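Local coordinates for sister chromatid cohesion protein (Chaetomium thermophilum, PDB 5T8V) that probably helps load cohesin onto chromatin as part of the cohesin loader, this chain being the C-terminal HEAT-repeat portion of Scc2, at residues F1226-H1231 with I1280-F1285; N1244-L1249 with V1291-S1296; K1251-I1256 with A1299-L1304; R1303-T1308 with M1372-I1377. All blocks are in the same frame, centred on the assembly; numbering follows the deposited sequence.

Contact 1 (F1226-H1231 with I1280-F1285)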
# COMPACT_ATOMS: atom_id res chain seq x y z
N PHE A 1226 23.49 6.24 -12.30
CA PHE A 1226 24.81 5.64 -12.36
C PHE A 1226 24.76 4.30 -13.09
O PHE A 1226 24.76 3.24 -12.45
CB PHE A 1226 25.39 5.44 -10.94
CG PHE A 1226 26.40 6.49 -10.53
CD1 PHE A 1226 27.33 6.99 -11.42
CD2 PHE A 1226 26.42 6.96 -9.22
CE1 PHE A 1226 28.25 7.95 -11.03
CE2 PHE A 1226 27.34 7.91 -8.82
CZ PHE A 1226 28.26 8.40 -9.73
N THR A 1227 24.74 4.34 -14.42
CA THR A 1227 24.75 3.14 -15.24
C THR A 1227 25.89 3.22 -16.24
O THR A 1227 26.11 4.28 -16.85
CB THR A 1227 23.42 2.96 -15.98
OG1 THR A 1227 23.16 4.10 -16.80
CG2 THR A 1227 22.28 2.77 -14.99
N PRO A 1228 26.63 2.13 -16.45
CA PRO A 1228 27.76 2.19 -17.39
C PRO A 1228 27.29 2.23 -18.83
O PRO A 1228 26.20 1.77 -19.18
CB PRO A 1228 28.52 0.89 -17.09
CG PRO A 1228 27.46 -0.05 -16.63
CD PRO A 1228 26.46 0.79 -15.87
N LYS A 1229 28.14 2.80 -19.69
CA LYS A 1229 27.80 2.91 -21.11
C LYS A 1229 27.64 1.54 -21.74
O LYS A 1229 26.78 1.34 -22.61
CB LYS A 1229 28.87 3.72 -21.84
CG LYS A 1229 29.04 5.14 -21.32
CD LYS A 1229 27.78 5.97 -21.50
CE LYS A 1229 27.98 7.41 -21.06
NZ LYS A 1229 29.00 8.11 -21.88
N LEU A 1230 28.45 0.57 -21.32
CA LEU A 1230 28.43 -0.77 -21.87
C LEU A 1230 27.39 -1.67 -21.20
O LEU A 1230 27.42 -2.89 -21.40
CB LEU A 1230 29.81 -1.42 -21.74
CG LEU A 1230 31.00 -0.61 -22.28
CD1 LEU A 1230 32.31 -1.35 -22.01
CD2 LEU A 1230 30.84 -0.34 -23.76
N HIS A 1231 26.47 -1.10 -20.42
CA HIS A 1231 25.51 -1.93 -19.70
C HIS A 1231 24.62 -2.71 -20.66
O HIS A 1231 24.18 -3.82 -20.34
CB HIS A 1231 24.67 -1.08 -18.74
CG HIS A 1231 23.39 -0.57 -19.33
ND1 HIS A 1231 23.31 0.64 -20.00
CD2 HIS A 1231 22.14 -1.08 -19.32
CE1 HIS A 1231 22.06 0.83 -20.39
NE2 HIS A 1231 21.33 -0.20 -19.99
N ILE A 1280 37.28 2.23 -17.15
CA ILE A 1280 37.30 1.91 -15.72
C ILE A 1280 36.04 2.43 -15.04
O ILE A 1280 35.49 1.77 -14.15
CB ILE A 1280 38.58 2.45 -15.04
CG1 ILE A 1280 38.62 3.98 -15.06
CG2 ILE A 1280 39.83 1.87 -15.69
CD1 ILE A 1280 38.18 4.61 -13.75
N GLU A 1281 35.56 3.60 -15.46
CA GLU A 1281 34.29 4.09 -14.95
C GLU A 1281 33.16 3.12 -15.26
O GLU A 1281 32.14 3.09 -14.55
CB GLU A 1281 33.99 5.47 -15.52
CG GLU A 1281 34.91 6.57 -15.01
CD GLU A 1281 34.69 7.89 -15.71
OE1 GLU A 1281 34.58 7.90 -16.96
OE2 GLU A 1281 34.63 8.93 -15.03
N ASN A 1282 33.31 2.31 -16.32
CA ASN A 1282 32.36 1.24 -16.57
C ASN A 1282 32.54 0.10 -15.57
O ASN A 1282 31.56 -0.50 -15.12
CB ASN A 1282 32.52 0.70 -18.00
CG ASN A 1282 31.86 1.59 -19.03
OD1 ASN A 1282 30.64 1.63 -19.15
ND2 ASN A 1282 32.67 2.30 -19.81
N LEU A 1283 33.79 -0.21 -15.21
CA LEU A 1283 34.03 -1.28 -14.25
C LEU A 1283 33.44 -0.95 -12.89
O LEU A 1283 32.96 -1.84 -12.18
CB LEU A 1283 35.53 -1.55 -14.13
CG LEU A 1283 36.24 -2.03 -15.40
CD1 LEU A 1283 37.74 -2.07 -15.18
CD2 LEU A 1283 35.72 -3.39 -15.83
N ALA A 1284 33.47 0.33 -12.51
CA ALA A 1284 32.94 0.73 -11.20
C ALA A 1284 31.52 0.19 -10.99
O ALA A 1284 31.20 -0.35 -9.93
CB ALA A 1284 32.96 2.25 -11.07
N PHE A 1285 30.67 0.33 -12.00
CA PHE A 1285 29.27 -0.08 -11.92
C PHE A 1285 28.94 -0.95 -13.12
O PHE A 1285 29.23 -0.57 -14.25
CB PHE A 1285 28.35 1.14 -11.88
CG PHE A 1285 29.02 2.39 -11.37
CD1 PHE A 1285 29.03 2.69 -10.01
CD2 PHE A 1285 29.64 3.27 -12.25
CE1 PHE A 1285 29.65 3.83 -9.55
CE2 PHE A 1285 30.26 4.41 -11.79
CZ PHE A 1285 30.27 4.70 -10.43

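Contact 2 (N1244-L1249 with V1291-S1296)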
# COMPACT_ATOMS: atom_id res chain seq x y z
N ASN A 1244 32.74 -16.94 -20.78
CA ASN A 1244 32.84 -16.05 -21.93
C ASN A 1244 32.60 -14.61 -21.54
O ASN A 1244 33.19 -13.69 -22.12
CB ASN A 1244 31.85 -16.48 -23.02
CG ASN A 1244 32.23 -15.96 -24.38
OD1 ASN A 1244 31.64 -15.00 -24.88
ND2 ASN A 1244 33.23 -16.59 -24.99
N ARG A 1245 31.73 -14.38 -20.55
CA ARG A 1245 31.56 -13.03 -20.01
C ARG A 1245 32.78 -12.61 -19.21
O ARG A 1245 33.30 -11.50 -19.38
CB ARG A 1245 30.29 -12.98 -19.15
CG ARG A 1245 30.13 -11.72 -18.32
CD ARG A 1245 28.67 -11.52 -17.92
NE ARG A 1245 28.52 -10.59 -16.81
CZ ARG A 1245 27.37 -10.07 -16.41
NH1 ARG A 1245 26.24 -10.38 -17.03
NH2 ARG A 1245 27.34 -9.23 -15.38
N VAL A 1246 33.27 -13.49 -18.33
CA VAL A 1246 34.47 -13.19 -17.54
C VAL A 1246 35.56 -12.61 -18.43
O VAL A 1246 36.05 -11.50 -18.20
CB VAL A 1246 34.97 -14.46 -16.82
CG1 VAL A 1246 36.35 -14.22 -16.19
CG2 VAL A 1246 33.98 -14.89 -15.75
N LYS A 1247 35.94 -13.36 -19.47
CA LYS A 1247 37.05 -12.92 -20.32
C LYS A 1247 36.80 -11.52 -20.86
O LYS A 1247 37.73 -10.70 -20.93
CB LYS A 1247 37.26 -13.91 -21.46
CG LYS A 1247 38.51 -13.63 -22.30
CD LYS A 1247 39.78 -13.69 -21.45
CE LYS A 1247 41.03 -13.48 -22.30
NZ LYS A 1247 41.07 -12.13 -22.91
N PHE A 1248 35.56 -11.21 -21.23
CA PHE A 1248 35.25 -9.87 -21.70
C PHE A 1248 35.73 -8.84 -20.69
O PHE A 1248 36.51 -7.94 -21.02
CB PHE A 1248 33.75 -9.72 -21.96
CG PHE A 1248 33.32 -8.32 -22.27
CD1 PHE A 1248 33.63 -7.74 -23.49
CD2 PHE A 1248 32.62 -7.57 -21.34
CE1 PHE A 1248 33.24 -6.45 -23.78
CE2 PHE A 1248 32.23 -6.27 -21.62
CZ PHE A 1248 32.54 -5.71 -22.84
N LEU A 1249 35.28 -8.97 -19.44
CA LEU A 1249 35.79 -8.11 -18.38
C LEU A 1249 37.32 -8.09 -18.39
O LEU A 1249 37.93 -7.02 -18.43
CB LEU A 1249 35.28 -8.60 -17.02
CG LEU A 1249 33.76 -8.54 -16.80
CD1 LEU A 1249 33.40 -9.13 -15.45
CD2 LEU A 1249 33.25 -7.11 -16.92
N VAL A 1291 29.96 -13.58 -8.07
CA VAL A 1291 31.16 -13.13 -7.38
C VAL A 1291 32.43 -13.65 -8.05
O VAL A 1291 33.52 -13.12 -7.81
CB VAL A 1291 31.16 -13.54 -5.90
CG1 VAL A 1291 29.95 -12.95 -5.18
CG2 VAL A 1291 31.18 -15.05 -5.75
N GLY A 1292 32.31 -14.68 -8.89
CA GLY A 1292 33.48 -15.16 -9.62
C GLY A 1292 33.89 -14.21 -10.74
O GLY A 1292 35.08 -14.03 -10.99
N GLU A 1293 32.91 -13.61 -11.41
CA GLU A 1293 33.21 -12.62 -12.44
C GLU A 1293 33.96 -11.43 -11.85
O GLU A 1293 35.03 -11.05 -12.33
CB GLU A 1293 31.93 -12.15 -13.12
CG GLU A 1293 31.34 -13.14 -14.12
CD GLU A 1293 30.04 -12.65 -14.72
OE1 GLU A 1293 29.67 -11.48 -14.47
OE2 GLU A 1293 29.39 -13.43 -15.45
N ILE A 1294 33.40 -10.83 -10.80
CA ILE A 1294 34.04 -9.66 -10.19
C ILE A 1294 35.34 -10.05 -9.50
O ILE A 1294 36.28 -9.25 -9.46
CB ILE A 1294 33.07 -8.97 -9.21
CG1 ILE A 1294 33.75 -7.79 -8.53
CG2 ILE A 1294 32.55 -9.96 -8.18
CD1 ILE A 1294 32.82 -6.92 -7.72
N HIS A 1295 35.42 -11.26 -8.95
CA HIS A 1295 36.66 -11.70 -8.31
C HIS A 1295 37.77 -11.85 -9.33
O HIS A 1295 38.90 -11.40 -9.10
CB HIS A 1295 36.43 -13.01 -7.55
CG HIS A 1295 37.65 -13.51 -6.85
ND1 HIS A 1295 38.29 -12.80 -5.85
CD2 HIS A 1295 38.36 -14.66 -7.00
CE1 HIS A 1295 39.33 -13.48 -5.42
NE2 HIS A 1295 39.40 -14.62 -6.09
N SER A 1296 37.48 -12.48 -10.47
CA SER A 1296 38.47 -12.57 -11.54
C SER A 1296 38.78 -11.20 -12.12
O SER A 1296 39.90 -10.96 -12.58
CB SER A 1296 37.97 -13.51 -12.63
OG SER A 1296 37.71 -14.81 -12.11

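Contact 3 (K1251-I1256 with A1299-L1304)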
# COMPACT_ATOMS: atom_id res chain seq x y z
N LYS A 1251 39.32 -8.74 -20.80
CA LYS A 1251 39.76 -8.01 -21.98
C LYS A 1251 39.70 -6.51 -21.74
O LYS A 1251 40.62 -5.77 -22.10
CB LYS A 1251 38.93 -8.41 -23.20
CG LYS A 1251 39.35 -7.73 -24.51
CD LYS A 1251 40.86 -7.80 -24.77
CE LYS A 1251 41.38 -9.24 -24.80
NZ LYS A 1251 40.84 -10.02 -25.95
N LEU A 1252 38.61 -6.03 -21.12
CA LEU A 1252 38.54 -4.62 -20.74
C LEU A 1252 39.80 -4.22 -19.98
O LEU A 1252 40.48 -3.26 -20.34
CB LEU A 1252 37.30 -4.36 -19.89
CG LEU A 1252 35.98 -4.13 -20.64
CD1 LEU A 1252 34.81 -4.27 -19.68
CD2 LEU A 1252 35.99 -2.75 -21.27
N VAL A 1253 40.12 -4.98 -18.92
CA VAL A 1253 41.33 -4.69 -18.15
C VAL A 1253 42.55 -4.69 -19.07
O VAL A 1253 43.41 -3.81 -18.98
CB VAL A 1253 41.49 -5.71 -17.00
CG1 VAL A 1253 42.76 -5.44 -16.21
CG2 VAL A 1253 40.27 -5.66 -16.08
N SER A 1254 42.63 -5.67 -19.97
CA SER A 1254 43.79 -5.76 -20.86
C SER A 1254 43.86 -4.56 -21.79
O SER A 1254 44.95 -4.18 -22.23
CB SER A 1254 43.74 -7.06 -21.65
OG SER A 1254 43.84 -8.18 -20.79
N GLN A 1255 42.71 -3.95 -22.11
CA GLN A 1255 42.71 -2.76 -22.95
C GLN A 1255 43.25 -1.53 -22.22
O GLN A 1255 43.44 -0.50 -22.86
CB GLN A 1255 41.30 -2.49 -23.46
CG GLN A 1255 40.88 -3.38 -24.63
CD GLN A 1255 41.35 -2.85 -25.97
OE1 GLN A 1255 41.15 -1.68 -26.29
NE2 GLN A 1255 41.99 -3.71 -26.75
N ILE A 1256 43.49 -1.63 -20.91
CA ILE A 1256 44.01 -0.50 -20.16
C ILE A 1256 45.53 -0.52 -20.07
O ILE A 1256 46.14 0.52 -19.76
CB ILE A 1256 43.40 -0.46 -18.75
CG1 ILE A 1256 41.87 -0.56 -18.82
CG2 ILE A 1256 43.77 0.85 -18.05
CD1 ILE A 1256 41.19 -0.75 -17.49
N ALA A 1299 41.00 -9.50 -9.73
CA ALA A 1299 42.25 -10.24 -9.85
C ALA A 1299 43.06 -9.75 -11.04
O ALA A 1299 44.28 -9.58 -10.95
CB ALA A 1299 41.96 -11.74 -9.97
N ALA A 1300 42.39 -9.51 -12.17
CA ALA A 1300 43.09 -9.01 -13.35
C ALA A 1300 43.56 -7.58 -13.15
O ALA A 1300 44.63 -7.20 -13.65
CB ALA A 1300 42.18 -9.10 -14.58
N MET A 1301 42.79 -6.77 -12.42
CA MET A 1301 43.20 -5.39 -12.16
C MET A 1301 44.40 -5.35 -11.23
O MET A 1301 45.35 -4.59 -11.47
CB MET A 1301 42.02 -4.60 -11.58
CG MET A 1301 40.86 -4.43 -12.54
SD MET A 1301 39.61 -3.25 -11.97
CE MET A 1301 38.95 -4.11 -10.55
N GLU A 1302 44.38 -6.14 -10.16
CA GLU A 1302 45.54 -6.24 -9.28
C GLU A 1302 46.75 -6.76 -10.04
O GLU A 1302 47.88 -6.29 -9.84
CB GLU A 1302 45.23 -7.14 -8.09
CG GLU A 1302 44.17 -6.59 -7.15
CD GLU A 1302 43.75 -7.59 -6.09
OE1 GLU A 1302 44.28 -8.72 -6.09
OE2 GLU A 1302 42.89 -7.25 -5.25
N ARG A 1303 46.55 -7.75 -10.92
CA ARG A 1303 47.65 -8.30 -11.69
C ARG A 1303 48.27 -7.24 -12.59
O ARG A 1303 49.49 -7.06 -12.63
CB ARG A 1303 47.16 -9.50 -12.51
CG ARG A 1303 48.26 -10.24 -13.26
CD ARG A 1303 47.80 -11.63 -13.70
NE ARG A 1303 46.57 -11.59 -14.49
CZ ARG A 1303 45.35 -11.86 -14.03
NH1 ARG A 1303 45.16 -12.21 -12.76
NH2 ARG A 1303 44.30 -11.79 -14.84
N LEU A 1304 47.43 -6.50 -13.32
CA LEU A 1304 47.93 -5.44 -14.19
C LEU A 1304 48.66 -4.37 -13.39
O LEU A 1304 49.80 -4.01 -13.71
CB LEU A 1304 46.77 -4.82 -14.98
CG LEU A 1304 47.07 -3.49 -15.69
CD1 LEU A 1304 48.25 -3.63 -16.65
CD2 LEU A 1304 45.83 -3.00 -16.42

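Contact 4 (R1303-T1308 with M1372-I1377)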
# COMPACT_ATOMS: atom_id res chain seq x y z
N ARG A 1303 46.55 -7.75 -10.92
CA ARG A 1303 47.65 -8.30 -11.69
C ARG A 1303 48.27 -7.24 -12.59
O ARG A 1303 49.49 -7.06 -12.63
CB ARG A 1303 47.16 -9.50 -12.51
CG ARG A 1303 48.26 -10.24 -13.26
CD ARG A 1303 47.80 -11.63 -13.70
NE ARG A 1303 46.57 -11.59 -14.49
CZ ARG A 1303 45.35 -11.86 -14.03
NH1 ARG A 1303 45.16 -12.21 -12.76
NH2 ARG A 1303 44.30 -11.79 -14.84
N LEU A 1304 47.43 -6.50 -13.32
CA LEU A 1304 47.93 -5.44 -14.19
C LEU A 1304 48.66 -4.37 -13.39
O LEU A 1304 49.80 -4.01 -13.71
CB LEU A 1304 46.77 -4.82 -14.98
CG LEU A 1304 47.07 -3.49 -15.69
CD1 LEU A 1304 48.25 -3.63 -16.65
CD2 LEU A 1304 45.83 -3.00 -16.42
N VAL A 1305 48.02 -3.84 -12.35
CA VAL A 1305 48.62 -2.78 -11.56
C VAL A 1305 49.97 -3.23 -11.00
O VAL A 1305 50.95 -2.48 -11.04
CB VAL A 1305 47.66 -2.35 -10.44
CG1 VAL A 1305 48.34 -1.42 -9.45
CG2 VAL A 1305 46.43 -1.67 -11.03
N ALA A 1306 50.04 -4.46 -10.49
CA ALA A 1306 51.29 -4.96 -9.92
C ALA A 1306 52.32 -5.27 -11.00
O ALA A 1306 53.52 -5.35 -10.68
CB ALA A 1306 51.02 -6.21 -9.09
N SER A 1307 51.90 -5.45 -12.25
CA SER A 1307 52.84 -5.74 -13.33
C SER A 1307 53.44 -4.47 -13.92
O SER A 1307 54.67 -4.33 -13.98
CB SER A 1307 52.14 -6.56 -14.42
OG SER A 1307 51.76 -7.83 -13.94
N THR A 1308 52.59 -3.53 -14.36
CA THR A 1308 53.09 -2.32 -15.01
C THR A 1308 53.47 -1.26 -14.00
O THR A 1308 54.48 -0.55 -14.18
CB THR A 1308 52.04 -1.78 -15.98
OG1 THR A 1308 51.58 -2.83 -16.83
CG2 THR A 1308 52.62 -0.66 -16.83
N MET A 1372 48.16 8.25 -13.21
CA MET A 1372 46.72 8.46 -13.12
C MET A 1372 45.94 7.21 -13.50
O MET A 1372 44.96 6.85 -12.83
CB MET A 1372 46.29 9.61 -14.03
CG MET A 1372 46.62 10.99 -13.49
SD MET A 1372 45.90 12.29 -14.51
CE MET A 1372 46.71 11.98 -16.07
N ILE A 1373 46.36 6.54 -14.57
CA ILE A 1373 45.71 5.30 -14.97
C ILE A 1373 45.71 4.30 -13.82
O ILE A 1373 44.65 3.79 -13.42
CB ILE A 1373 46.40 4.71 -16.22
CG1 ILE A 1373 46.30 5.70 -17.39
CG2 ILE A 1373 45.78 3.36 -16.60
CD1 ILE A 1373 47.07 5.28 -18.63
N LEU A 1374 46.89 4.03 -13.25
CA LEU A 1374 46.98 3.02 -12.20
C LEU A 1374 46.22 3.44 -10.95
O LEU A 1374 45.53 2.62 -10.34
CB LEU A 1374 48.45 2.74 -11.87
CG LEU A 1374 49.29 2.15 -13.00
CD1 LEU A 1374 50.17 3.21 -13.59
CD2 LEU A 1374 50.11 0.98 -12.50
N LEU A 1375 46.35 4.70 -10.54
CA LEU A 1375 45.63 5.16 -9.35
C LEU A 1375 44.12 5.03 -9.55
O LEU A 1375 43.39 4.69 -8.61
CB LEU A 1375 46.00 6.61 -9.03
CG LEU A 1375 47.38 6.82 -8.41
CD1 LEU A 1375 48.32 7.46 -9.41
CD2 LEU A 1375 47.30 7.67 -7.16
N ALA A 1376 43.63 5.29 -10.76
CA ALA A 1376 42.21 5.13 -11.04
C ALA A 1376 41.82 3.65 -10.98
O ALA A 1376 40.81 3.29 -10.36
CB ALA A 1376 41.88 5.72 -12.41
N ILE A 1377 42.60 2.79 -11.63
CA ILE A 1377 42.34 1.35 -11.58
C ILE A 1377 42.21 0.90 -10.13
O ILE A 1377 41.22 0.27 -9.75
CB ILE A 1377 43.45 0.57 -12.31
CG1 ILE A 1377 43.45 0.89 -13.80
CG2 ILE A 1377 43.27 -0.94 -12.11
CD1 ILE A 1377 44.68 0.38 -14.53

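Contact 1 (F1226-H1231 with I1280-F1285)
Pro1228 and Asn1282 bring the two backbones nearest, with 4.8 Å between Pro1228 CA and Asn1282 CA, where the type I beta turn from Pro1228 to His1231 lies against the C-terminal part of helix 1271-1284. Asn1282 makes the polar link. Its CG stands anti to the carbonyl carbon (chi1 -79°), and its OD1 accepts the backbone N-H of Leu1230, with 3.3 Å from Leu1230 N to Asn1282 OD1. The bond is nearly straight (169° at the hydrogen), although the nitrogen sits above the plane of the amide carbonyl. Leu1230 is the N-cap residue of helix 1231-1240, so the asparagine holds the turn just where the next helix of this HEAT-repeat protein sets off. An alanine in place of Asn1282 would probably leave the Leu1230 N-H without this acceptor and the turn freer to shift against the helix. The turn has a bond of its own as well: His1231 ND1 reaches Pro1228 O at 3.2 Å, with the oxygen in the plane of the imidazole. Further along, the proline ring packs against the carbonyl of Phe1285. Phe1226 and Phe1285 form an offset stack, ring centroids 4.6 Å apart and planes at 20°, in which Phe1226 CD1 lies over the rim of the Phe1285 ring, 3.9 Å from Phe1285 CZ. The opposite face of Phe1285 carries Ala1284 CB over its centre, while Trp1425 of helix 1422-1431 meets Phe1226 edge-to-face.

Contact 2 (N1244-L1249 with V1291-S1296)
Glu1293 and Arg1245 form a salt bridge between helices 1243-1254 and 1291-1319, a near-parallel pair in the C-terminal HEAT-repeat region (28° between segment axes, 9.3 Å at closest approach). Followed outward, Glu1293 starts among apolar neighbours: its CB lies 4.1 Å from Leu1249 CD1. Its CG, beside the backbone N (chi1 -76°), comes next to a methyl, with 3.6 Å from Glu1293 CG to Val1246 CG2. Beyond CG the chain is extended; the two side chains cross at about a right angle, with the carboxylate and guanidinium planes 35° apart. OE2 lies alongside the aliphatic part of the arginine, 3.2 Å from Glu1293 OE2 to Arg1245 CD, and OE1 makes the ionic contact, 2.8 Å from Glu1293 OE1 to Arg1245 NE. An alanine in place of Arg1245 would probably leave the buried Glu1293 carboxylate without its positive mate. About a turn beyond Glu1293, Ser1296 CB rests against Val1246 CG1 at 4.0 Å, while Ser1296 OG donates back to Gly1292 O. Met1234 and Lys1238 of helix 1231-1240 also touch Arg1245. The charge pair sits beside a mostly apolar stem in a largely buried interface, which would tend to strengthen its attraction.

Contact 3 (K1251-I1256 with A1299-L1304)
Val1253 faces helix 1291-1319 with CG1 anti to its backbone N (chi1 179°) and CG2 anti to its carbonyl carbon, so that the two methyls part to meet different residues. CG1 goes to the backbone and methyl of Ala1300, 3.6 Å from Val1253 CG1 to Ala1300 O and 4.0 Å from Val1253 CG1 to Ala1300 CB. CG2 meets the methionine stem, 3.8 Å from Val1253 CG2 to Met1301 CG, the two side chains crossing at about a right angle. From the next turn Leu1304, its CG anti to the backbone N (chi1 166°), lays CD2 over the valine, 3.9 Å from Leu1304 CD2 to Val1253 CG1. The same methyl also approaches Val1253 O (3.6 Å from Leu1304 CD2) and, farther along the chain, Ile1256 CB (4.2 Å from Leu1304 CD2). Ile1256 and Met1301 both reach Ile1377 of helix 1364-1387, and Ile1256 packs as well on Ile1279 of helix 1271-1284, joining the pair to the wider helical core. Val1253 is thus set against a row of residues spaced along one side of the partner helix. With no hydrogen bond or salt bridge across it, the contact depends on the fit of methyl and methylene groups and on their burial from water.

Contact 4 (R1303-T1308 with M1372-I1377)
Val1305 and Ile1377 meet methyl to methyl at the middle of this contact, 3.4 Å from Val1305 CG2 to Ile1377 CG2, the two side chains lying alongside with opposite senses. Beside them Leu1374 sends CD2 toward the backbone of the other helix, 3.8 Å from Leu1374 CD2 to Val1305 O and 4.3 Å from Leu1374 CD2 to Thr1308 C. Leu1304 adds a third point with the methyl that also touches Val1253: Leu1304 CD2 lies 4.0 Å from Ile1377 CD1, the two side chains at about a right angle. The isoleucine can serve both neighbours because its CG2 is anti to the backbone N while CG1, the root of CD1, stands beside it (chi1 -65°). What places these groups is a pair of roughly antiparallel helix segments, 150° between their directions and 10.2 Å apart at closest approach. Antiparallel packing of neighbouring helices like this is what builds an alpha-solenoid of the HEAT-repeat kind. On helix 1291-1319, Ser1307 OG turns back to Arg1303 O at 2.7 Å, a bond within the helix, and Thr1308 OG1 is hydrogen-bonded to Asp1257 in the loop after helix 1243-1254. Helix 1364-1387 in turn lies among several others: Ile1373 packs on His1272, Val1273 and Ser1276 of helix 1271-1284, and Leu1374 and Leu1375 rest on Leu1449 of helix 1439-1452, close to the C-terminus of the chain.

Overall arrangement
The segments of contacts 1, 2 and 3 alternate along the chain, and contact 4 opens on the stretch where contact 3 ends; all lie on the same side of the chain's centre. Contacts 2 and 3 lie on the same two helices, 1243-1254 and 1291-1319, their centres 11 Å apart; the first is charged, the second apolar. Contact 4 continues along helix 1291-1319, 8 Å from contact 3 between centres, and shares Leu1304 with it. Contact 1, whose centre lies 15 Å from that of contact 3, brings in helix 1271-1284. Ile1280, which touches nothing across contact 1, packs from that segment on contacts 3 and 4: Ile1280 CG2 is 3.5 Å from Ile1256 CD1, and Ile1280 CD1 is 4.1 Å from Ala1376 CB.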